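Local coordinates for protein CEP104 (Gallus gallus, PDB 5JO8) that is a centriolar protein whose TOG domain, an all-helical array of HEAT-like repeats, probably binds tubulin or microtubules, at residues A[188-193]-A[229-234]; A[237-242]-A[268-273]; A[102-107]-A[151-156]. All coordinates share one frame; numbering follows the deposited sequence. Where two conformers were deposited one is given.

Contact 1 of 3, residues A[188-193]-A[229-234]; sequences HLAMSR and YEVRDV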
loop_
_atom_site.group_PDB
_atom_site.type_symbol
_atom_site.label_atom_id
_atom_site.label_comp_id
_atom_site.label_asym_id
_atom_site.label_seq_id
_atom_site.Cartn_x
_atom_site.Cartn_y
_atom_site.Cartn_z
ATOM N N HIS A 188 -4.256 -7.004 13.530
ATOM C CA HIS A 188 -4.847 -5.956 12.697
ATOM C C HIS A 188 -4.162 -5.868 11.337
ATOM O O HIS A 188 -4.826 -5.785 10.304
ATOM C CB HIS A 188 -4.799 -4.601 13.400
ATOM C CG HIS A 188 -5.707 -4.516 14.583
ATOM N ND1 HIS A 188 -5.373 -3.848 15.741
ATOM C CD2 HIS A 188 -6.947 -5.023 14.784
ATOM C CE1 HIS A 188 -6.368 -3.945 16.605
ATOM N NE2 HIS A 188 -7.333 -4.657 16.051
ATOM N N LEU A 189 -2.838 -5.904 11.348
ATOM C CA LEU A 189 -2.056 -5.900 10.118
ATOM C C LEU A 189 -2.432 -7.086 9.229
ATOM O O LEU A 189 -2.642 -6.937 8.028
ATOM C CB LEU A 189 -0.576 -5.983 10.463
ATOM C CG LEU A 189 0.404 -5.741 9.325
ATOM C CD1 LEU A 189 0.283 -4.303 8.827
ATOM C CD2 LEU A 189 1.825 -6.058 9.785
ATOM N N ALA A 190 -2.519 -8.272 9.826
ATOM C CA ALA A 190 -2.791 -9.474 9.045
ATOM C C ALA A 190 -4.192 -9.439 8.469
ATOM O O ALA A 190 -4.408 -9.782 7.310
ATOM C CB ALA A 190 -2.626 -10.710 9.918
ATOM N N MET A 191 -5.151 -9.041 9.293
ATOM C CA MET A 191 -6.533 -8.938 8.856
ATOM C C MET A 191 -6.679 -7.963 7.699
ATOM O O MET A 191 -7.359 -8.250 6.718
ATOM C CB MET A 191 -7.428 -8.503 10.014
ATOM C CG MET A 191 -7.855 -9.634 10.928
ATOM S SD MET A 191 -8.765 -10.906 10.033
ATOM C CE MET A 191 -10.172 -9.969 9.431
ATOM N N SER A 192 -6.042 -6.802 7.818
ATOM C CA SER A 192 -6.096 -5.804 6.763
ATOM C C SER A 192 -5.510 -6.345 5.478
ATOM O O SER A 192 -6.037 -6.100 4.398
ATOM C CB SER A 192 -5.323 -4.557 7.176
ATOM O OG SER A 192 -6.013 -3.844 8.192
ATOM N N ARG A 193 -4.431 -7.103 5.609
ATOM C CA ARG A 193 -3.789 -7.649 4.422
ATOM C C ARG A 193 -4.665 -8.676 3.718
ATOM O O ARG A 193 -4.842 -8.606 2.506
ATOM C CB ARG A 193 -2.415 -8.237 4.731
ATOM C CG ARG A 193 -1.635 -8.568 3.464
ATOM C CD ARG A 193 -0.500 -7.567 3.202
ATOM N NE ARG A 193 0.687 -7.953 3.961
ATOM C CZ ARG A 193 1.477 -8.973 3.645
ATOM N NH1 ARG A 193 1.215 -9.715 2.577
ATOM N NH2 ARG A 193 2.525 -9.261 4.404
ATOM N N TYR A 229 -8.024 -17.008 14.045
ATOM C CA TYR A 229 -9.105 -17.585 13.251
ATOM C C TYR A 229 -9.633 -16.646 12.168
ATOM O O TYR A 229 -9.836 -17.055 11.030
ATOM C CB TYR A 229 -10.269 -18.033 14.151
ATOM C CG TYR A 229 -11.525 -18.393 13.374
ATOM C CD1 TYR A 229 -11.692 -19.657 12.831
ATOM C CD2 TYR A 229 -12.528 -17.459 13.171
ATOM C CE1 TYR A 229 -12.833 -19.989 12.115
ATOM C CE2 TYR A 229 -13.670 -17.778 12.453
ATOM C CZ TYR A 229 -13.818 -19.039 11.928
ATOM O OH TYR A 229 -14.962 -19.343 11.222
ATOM N N GLU A 230 -9.875 -15.396 12.535
ATOM C CA GLU A 230 -10.492 -14.447 11.619
ATOM C C GLU A 230 -9.612 -14.239 10.368
ATOM O O GLU A 230 -10.124 -14.075 9.261
ATOM C CB GLU A 230 -10.795 -13.134 12.349
ATOM C CG GLU A 230 -11.783 -12.241 11.649
ATOM C CD GLU A 230 -12.213 -11.072 12.510
ATOM O OE1 GLU A 230 -11.806 -11.021 13.692
ATOM O OE2 GLU A 230 -12.968 -10.212 12.009
ATOM N N VAL A 231 -8.296 -14.287 10.558
ATOM C CA VAL A 231 -7.346 -14.220 9.443
ATOM C C VAL A 231 -7.454 -15.452 8.541
ATOM O O VAL A 231 -7.557 -15.337 7.312
ATOM C CB VAL A 231 -5.907 -14.057 9.954
ATOM C CG1 VAL A 231 -4.929 -14.001 8.772
ATOM C CG2 VAL A 231 -5.775 -12.811 10.808
ATOM N N ARG A 232 -7.436 -16.635 9.148
ATOM C CA ARG A 232 -7.560 -17.865 8.383
ATOM C C ARG A 232 -8.873 -17.906 7.618
ATOM O O ARG A 232 -8.931 -18.423 6.506
ATOM C CB ARG A 232 -7.464 -19.099 9.296
ATOM C CG ARG A 232 -6.156 -19.201 10.066
ATOM C CD ARG A 232 -6.008 -20.540 10.776
ATOM N NE ARG A 232 -7.075 -20.792 11.744
ATOM C CZ ARG A 232 -7.042 -20.422 13.021
ATOM N NH1 ARG A 232 -8.058 -20.716 13.824
ATOM N NH2 ARG A 232 -5.996 -19.765 13.505
ATOM N N ASP A 233 -9.929 -17.370 8.221
ATOM C CA ASP A 233 -11.237 -17.407 7.590
ATOM C C ASP A 233 -11.275 -16.589 6.298
ATOM O O ASP A 233 -11.886 -17.014 5.319
ATOM C CB ASP A 233 -12.324 -16.956 8.565
ATOM C CG ASP A 233 -13.708 -16.973 7.945
ATOM O OD1 ASP A 233 -14.240 -18.079 7.717
ATOM O OD2 ASP A 233 -14.265 -15.883 7.693
ATOM N N VAL A 234 -10.597 -15.438 6.270
ATOM C CA VAL A 234 -10.532 -14.678 5.026
ATOM C C VAL A 234 -9.716 -15.449 3.989
ATOM O O VAL A 234 -10.068 -15.481 2.813
ATOM C CB VAL A 234 -9.968 -13.267 5.227
ATOM C CG1 VAL A 234 -9.984 -12.509 3.901
ATOM C CG2 VAL A 234 -10.778 -12.531 6.278
#
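Met191 reaches across from helix 187-204 to the first turn of helix 229-245, two nearly parallel neighbours in the row of helices that builds this TOG domain. Their short segments run 14° apart with axes 9.2 Å from each other, close enough for one long side chain to bridge them. In the conformer described, one of two modelled, the methionine starts with CG anti to its own carbonyl carbon (chi1 -83°), then bends again at chi2 and chi3; the reach of SD and CE belongs to this copy. From CB the first atom to touch is CG, lying 3.8 Å from Val231 CG2. Next comes the sulfur: Met191 SD sits 3.6 Å from that same Val231 methyl and also rests against the peptide joining Glu230 to Val231. Behind it Ala190 CB meets Val231 CG2 at 3.9 Å, a small buried apolar pair, and Val194 one turn on touches both Val231 and Val234. The sulfur's methyl completes the reach, where the extended Glu230 chain crosses the methionine at about a right angle. There Met191 CE lies 3.6 Å from Glu230 CG and 4.1 Å from CG2 of the buried Val234.

Contact 2 of 3, residues A[237-242]-A[268-273]; sequences RIIFGM and KTLFDG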
loop_
_atom_site.group_PDB
_atom_site.type_symbol
_atom_site.label_atom_id
_atom_site.label_comp_id
_atom_site.label_asym_id
_atom_site.label_seq_id
_atom_site.Cartn_x
_atom_site.Cartn_y
_atom_site.Cartn_z
ATOM N N ARG A 237 -11.941 -17.875 2.369
ATOM C CA ARG A 237 -12.814 -17.205 1.405
ATOM C C ARG A 237 -12.105 -16.935 0.086
ATOM O O ARG A 237 -12.686 -17.086 -0.989
ATOM C CB ARG A 237 -13.356 -15.893 1.971
ATOM C CG ARG A 237 -14.276 -16.084 3.162
ATOM C CD ARG A 237 -15.273 -14.938 3.279
ATOM N NE ARG A 237 -14.636 -13.629 3.406
ATOM C CZ ARG A 237 -14.355 -13.038 4.565
ATOM N NH1 ARG A 237 -14.643 -13.645 5.709
ATOM N NH2 ARG A 237 -13.785 -11.838 4.584
ATOM N N ILE A 238 -10.833 -16.554 0.167
ATOM C CA ILE A 238 -10.049 -16.279 -1.023
ATOM C C ILE A 238 -9.907 -17.559 -1.840
ATOM O O ILE A 238 -10.116 -17.564 -3.054
ATOM C CB ILE A 238 -8.688 -15.681 -0.632
ATOM C CG1 ILE A 238 -8.845 -14.228 -0.170
ATOM C CG2 ILE A 238 -7.696 -15.757 -1.791
ATOM C CD1 ILE A 238 -7.632 -13.687 0.558
ATOM N N ILE A 239 -9.571 -18.644 -1.156
ATOM C CA ILE A 239 -9.392 -19.923 -1.824
ATOM C C ILE A 239 -10.699 -20.427 -2.442
ATOM O O ILE A 239 -10.709 -20.884 -3.586
ATOM C CB ILE A 239 -8.747 -20.950 -0.890
ATOM C CG1 ILE A 239 -7.318 -20.509 -0.560
ATOM C CG2 ILE A 239 -8.729 -22.343 -1.545
ATOM C CD1 ILE A 239 -6.717 -21.226 0.606
ATOM N N PHE A 240 -11.798 -20.329 -1.697
ATOM C CA PHE A 240 -13.095 -20.759 -2.215
ATOM C C PHE A 240 -13.472 -19.950 -3.450
ATOM O O PHE A 240 -14.008 -20.484 -4.415
ATOM C CB PHE A 240 -14.185 -20.609 -1.150
ATOM C CG PHE A 240 -14.152 -21.669 -0.085
ATOM C CD1 PHE A 240 -13.945 -23.002 -0.414
ATOM C CD2 PHE A 240 -14.343 -21.340 1.245
ATOM C CE1 PHE A 240 -13.929 -23.984 0.572
ATOM C CE2 PHE A 240 -14.330 -22.313 2.234
ATOM C CZ PHE A 240 -14.117 -23.636 1.897
ATOM N N GLY A 241 -13.188 -18.654 -3.413
ATOM C CA GLY A 241 -13.431 -17.798 -4.559
ATOM C C GLY A 241 -12.680 -18.274 -5.791
ATOM O O GLY A 241 -13.241 -18.374 -6.885
ATOM N N MET A 242 -11.403 -18.584 -5.601
ATOM C CA MET A 242 -10.554 -19.064 -6.683
ATOM C C MET A 242 -11.023 -20.420 -7.194
ATOM O O MET A 242 -11.007 -20.675 -8.399
ATOM C CB MET A 242 -9.105 -19.184 -6.209
ATOM C CG MET A 242 -8.509 -17.893 -5.702
ATOM S SD MET A 242 -7.403 -17.145 -6.899
ATOM C CE MET A 242 -8.573 -16.528 -8.095
ATOM N N LYS A 268 -10.802 -30.109 6.534
ATOM C CA LYS A 268 -12.173 -30.589 6.498
ATOM C C LYS A 268 -13.077 -29.477 5.940
ATOM O O LYS A 268 -13.827 -29.695 4.992
ATOM C CB LYS A 268 -12.617 -31.035 7.895
ATOM C CG LYS A 268 -14.020 -31.602 7.953
ATOM C CD LYS A 268 -14.382 -32.033 9.367
ATOM C CE LYS A 268 -15.882 -32.216 9.522
ATOM N NZ LYS A 268 -16.416 -33.282 8.629
ATOM N N THR A 269 -12.965 -28.272 6.490
ATOM C CA THR A 269 -13.741 -27.136 5.992
ATOM C C THR A 269 -13.465 -26.855 4.509
ATOM O O THR A 269 -14.384 -26.645 3.717
ATOM C CB THR A 269 -13.455 -25.866 6.822
ATOM O OG1 THR A 269 -13.822 -26.091 8.189
ATOM C CG2 THR A 269 -14.240 -24.673 6.281
ATOM N N LEU A 270 -12.187 -26.853 4.139
ATOM C CA LEU A 270 -11.778 -26.583 2.768
ATOM C C LEU A 270 -12.370 -27.601 1.792
ATOM O O LEU A 270 -13.050 -27.235 0.827
ATOM C CB LEU A 270 -10.246 -26.606 2.680
ATOM C CG LEU A 270 -9.503 -25.775 1.632
ATOM C CD1 LEU A 270 -10.058 -24.363 1.539
ATOM C CD2 LEU A 270 -8.025 -25.731 1.991
ATOM N N PHE A 271 -12.105 -28.883 2.039
ATOM C CA PHE A 271 -12.529 -29.929 1.104
ATOM C C PHE A 271 -14.052 -30.135 1.092
ATOM O O PHE A 271 -14.644 -30.290 0.019
ATOM C CB PHE A 271 -11.760 -31.238 1.342
ATOM C CG PHE A 271 -10.300 -31.155 0.971
ATOM C CD1 PHE A 271 -9.919 -30.867 -0.328
ATOM C CD2 PHE A 271 -9.317 -31.364 1.922
ATOM C CE1 PHE A 271 -8.578 -30.782 -0.672
ATOM C CE2 PHE A 271 -7.971 -31.290 1.584
ATOM C CZ PHE A 271 -7.605 -30.992 0.287
ATOM N N ASP A 272 -14.684 -30.095 2.263
ATOM C CA ASP A 272 -16.152 -30.146 2.310
ATOM C C ASP A 272 -16.752 -28.964 1.565
ATOM O O ASP A 272 -17.750 -29.104 0.853
ATOM C CB ASP A 272 -16.676 -30.152 3.744
ATOM C CG ASP A 272 -16.487 -31.483 4.426
ATOM O OD1 ASP A 272 -16.231 -32.486 3.722
ATOM O OD2 ASP A 272 -16.598 -31.517 5.667
ATOM N N GLY A 273 -16.137 -27.795 1.742
ATOM C CA GLY A 273 -16.576 -26.594 1.061
ATOM C C GLY A 273 -16.481 -26.752 -0.440
ATOM O O GLY A 273 -17.385 -26.352 -1.166
#
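Phe240 drives its ring edge into the backbone of helix 265-276, and most of the buried surface here belongs to it and to Leu270. The ring's leading atoms are CE1 and CZ. Phe240 CE1 comes 3.4 Å from the carbonyl oxygen of Leu270, while Phe240 CZ stands 3.5 Å from that of Thr269; both oxygens lie close to the ring plane, so the slightly positive C-H rim rather than the pi face is turned to them. The first torsion places CG anti to the carbonyl carbon of Phe240 (chi1 -76°), and from there the ring projects away from its own helix. Gly273 makes this depth possible: its CA is 3.7 Å from Phe240 CE1, and a beta carbon on that residue would run into the ring.

Leu270 has the next largest share. Its CD1 methyl touches two residues of helix 229-245, 4.0 Å from Phe240 CE1 and 3.9 Å from Ile239 CG2, with the leucine and isoleucine side chains crossing at about a right angle. Ile239 in turn leans on Ala220 and Ile250, which ties this small apolar cluster to helices 213-223 and 247-253. A serine in place of Phe240 would probably leave a gap beside Gly273 and take away the ring edge that the Leu270 methyl touches. Thr269 only brushes the contact with its side chain, and its hydroxyl is bonded to the carbonyl of Val265, a turn earlier.

The segment axes lie 10.9 Å apart and cross at -23°, a spacing bridged chiefly by the phenylalanine. Such near-parallel helix packing is characteristic of the HEAT-like helical array of a TOG domain, in which helix 265-276 is here the last helix.

Contact 3 of 3, residues A[102-107]-A[151-156]; sequences VFQASL and RIVAAK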
loop_
_atom_site.group_PDB
_atom_site.type_symbol
_atom_site.label_atom_id
_atom_site.label_comp_id
_atom_site.label_asym_id
_atom_site.label_seq_id
_atom_site.Cartn_x
_atom_site.Cartn_y
_atom_site.Cartn_z
ATOM N N VAL A 102 -2.432 15.717 9.206
ATOM C CA VAL A 102 -1.110 15.603 8.572
ATOM C C VAL A 102 -1.082 14.400 7.634
ATOM O O VAL A 102 -0.605 14.489 6.497
ATOM C CB VAL A 102 0.015 15.518 9.606
ATOM C CG1 VAL A 102 1.369 15.431 8.912
ATOM C CG2 VAL A 102 -0.030 16.722 10.539
ATOM N N PHE A 103 -1.582 13.268 8.112
ATOM C CA PHE A 103 -1.664 12.055 7.307
ATOM C C PHE A 103 -2.482 12.320 6.032
ATOM O O PHE A 103 -2.071 11.941 4.927
ATOM C CB PHE A 103 -2.293 10.926 8.146
ATOM C CG PHE A 103 -2.439 9.622 7.416
ATOM C CD1 PHE A 103 -1.331 8.851 7.104
ATOM C CD2 PHE A 103 -3.698 9.146 7.075
ATOM C CE1 PHE A 103 -1.467 7.644 6.436
ATOM C CE2 PHE A 103 -3.836 7.938 6.406
ATOM C CZ PHE A 103 -2.727 7.182 6.096
ATOM N N GLN A 104 -3.625 12.983 6.179
ATOM C CA GLN A 104 -4.477 13.281 5.037
ATOM C C GLN A 104 -3.787 14.208 4.035
ATOM O O GLN A 104 -3.949 14.047 2.825
ATOM C CB GLN A 104 -5.813 13.879 5.491
ATOM C CG GLN A 104 -6.733 12.867 6.168
ATOM C CD GLN A 104 -7.224 11.786 5.223
ATOM O OE1 GLN A 104 -7.360 12.010 4.020
ATOM N NE2 GLN A 104 -7.486 10.607 5.763
ATOM N N ALA A 105 -3.026 15.180 4.525
ATOM C CA ALA A 105 -2.315 16.075 3.619
ATOM C C ALA A 105 -1.296 15.255 2.840
ATOM O O ALA A 105 -1.080 15.511 1.652
ATOM C CB ALA A 105 -1.649 17.213 4.375
ATOM N N SER A 106 -0.692 14.252 3.477
ATOM C CA SER A 106 0.290 13.429 2.770
ATOM C C SER A 106 -0.377 12.607 1.671
ATOM O O SER A 106 0.186 12.436 0.581
ATOM C CB SER A 106 1.089 12.541 3.725
ATOM O OG SER A 106 0.383 11.361 4.059
ATOM N N LEU A 107 -1.579 12.104 1.935
ATOM C CA LEU A 107 -2.315 11.346 0.931
ATOM C C LEU A 107 -2.745 12.237 -0.227
ATOM O O LEU A 107 -2.696 11.813 -1.382
ATOM C CB LEU A 107 -3.559 10.693 1.533
ATOM C CG LEU A 107 -3.341 9.699 2.666
ATOM C CD1 LEU A 107 -4.680 9.076 3.064
ATOM C CD2 LEU A 107 -2.345 8.619 2.288
ATOM N N ARG A 151 -7.325 2.276 10.099
ATOM C CA ARG A 151 -7.098 1.064 9.302
ATOM C C ARG A 151 -7.919 1.119 8.026
ATOM O O ARG A 151 -7.457 0.730 6.954
ATOM C CB ARG A 151 -7.500 -0.190 10.086
ATOM C CG ARG A 151 -6.643 -0.476 11.286
ATOM C CD ARG A 151 -6.824 -1.918 11.748
ATOM N NE ARG A 151 -8.200 -2.246 12.146
ATOM C CZ ARG A 151 -8.691 -2.065 13.368
ATOM N NH1 ARG A 151 -7.928 -1.552 14.319
ATOM N NH2 ARG A 151 -9.944 -2.405 13.642
ATOM N N ILE A 152 -9.140 1.609 8.149
ATOM C CA ILE A 152 -10.055 1.697 7.029
ATOM C C ILE A 152 -9.600 2.774 6.055
ATOM O O ILE A 152 -9.606 2.556 4.851
ATOM C CB ILE A 152 -11.495 1.935 7.504
ATOM C CG1 ILE A 152 -12.014 0.707 8.264
ATOM C CG2 ILE A 152 -12.400 2.277 6.323
ATOM C CD1 ILE A 152 -13.270 0.983 9.073
ATOM N N VAL A 153 -9.218 3.936 6.581
ATOM C CA VAL A 153 -8.731 5.027 5.745
ATOM C C VAL A 153 -7.560 4.549 4.915
ATOM O O VAL A 153 -7.545 4.725 3.693
ATOM C CB VAL A 153 -8.351 6.256 6.578
ATOM C CG1 VAL A 153 -7.564 7.249 5.732
ATOM C CG2 VAL A 153 -9.595 6.913 7.129
ATOM N N ALA A 154 -6.589 3.937 5.577
ATOM C CA ALA A 154 -5.379 3.517 4.888
ATOM C C ALA A 154 -5.681 2.419 3.869
ATOM O O ALA A 154 -5.179 2.442 2.754
ATOM C CB ALA A 154 -4.316 3.061 5.887
ATOM N N ALA A 155 -6.510 1.450 4.234
ATOM C CA ALA A 155 -6.796 0.367 3.307
ATOM C C ALA A 155 -7.571 0.869 2.095
ATOM O O ALA A 155 -7.310 0.437 0.970
ATOM C CB ALA A 155 -7.564 -0.754 4.011
ATOM N N LYS A 156 -8.493 1.798 2.308
ATOM C CA LYS A 156 -9.278 2.359 1.214
ATOM C C LYS A 156 -8.382 3.140 0.269
ATOM O O LYS A 156 -8.564 3.090 -0.947
ATOM C CB LYS A 156 -10.398 3.269 1.725
ATOM C CG LYS A 156 -11.612 2.534 2.293
ATOM C CD LYS A 156 -12.752 3.509 2.579
ATOM C CE LYS A 156 -13.989 2.770 3.080
ATOM N NZ LYS A 156 -15.094 3.710 3.406
#
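Val153 meets Phe103, Gln104 and Leu107 through a single methyl, CG1, and the contact is mainly apolar. This methyl is anti to the valine's backbone N (chi1 167°), which points it at the side chains of helix 100-121. Val153 CG1 approaches the Phe103 ring at its edge and near its plane, 3.9 Å from CE2. Leu107 CD1 stands farther back, 4.3 Å from the same methyl, and Leu107 CG also lies over one face of the Phe103 ring. Ala154 CB adds a looser touch, 4.4 Å from Phe103 CZ.

The one polar group at the contact, the Gln104 amide, makes only van der Waals contact. Gln104 bends at chi2 and brings its amide end toward the valine from the opposing direction, NE2 resting 3.4 Å from Val153 CG1.

Within helix 100-121, Ser106 OG donates to Phe103 O over 2.7 Å, tilted 17° from the carbonyl plane, and Leu107 N donates to that oxygen as well, so two bonds grip it.

The short segments are almost parallel, 6° apart, with axes 12.2 Å from each other, a side-by-side arrangement consistent with the HEAT-like array of TOG domains. Helix 125-142 joins the packing between them: its Leu139 touches Leu107, and its Arg142 touches Ala154 and forms a cation-pi interaction with Phe103, while helix 54-69 packs against Val102 and Ala105 beyond.

In the fold
The three contacts follow one another along the chain, contact 3 first, then contact 1, then contact 2, and each joins two helices running in nearly the same direction. Contacts 1 and 2 share helix 229-245, their centres about 16 Å apart: its first turns face helix 187-204, and later ones receive helix 265-276. Contact 3 lies about 20 Å from contact 1, centre to centre, and the two touch where Arg151 packs against His188 and Ser192, linking helix 148-163 to helix 187-204. Contacts 2 and 3 are about 33 Å apart between centres and do not touch. Together they trace the elongated helical row that probably presents the TOG domain's tubulin-binding surface.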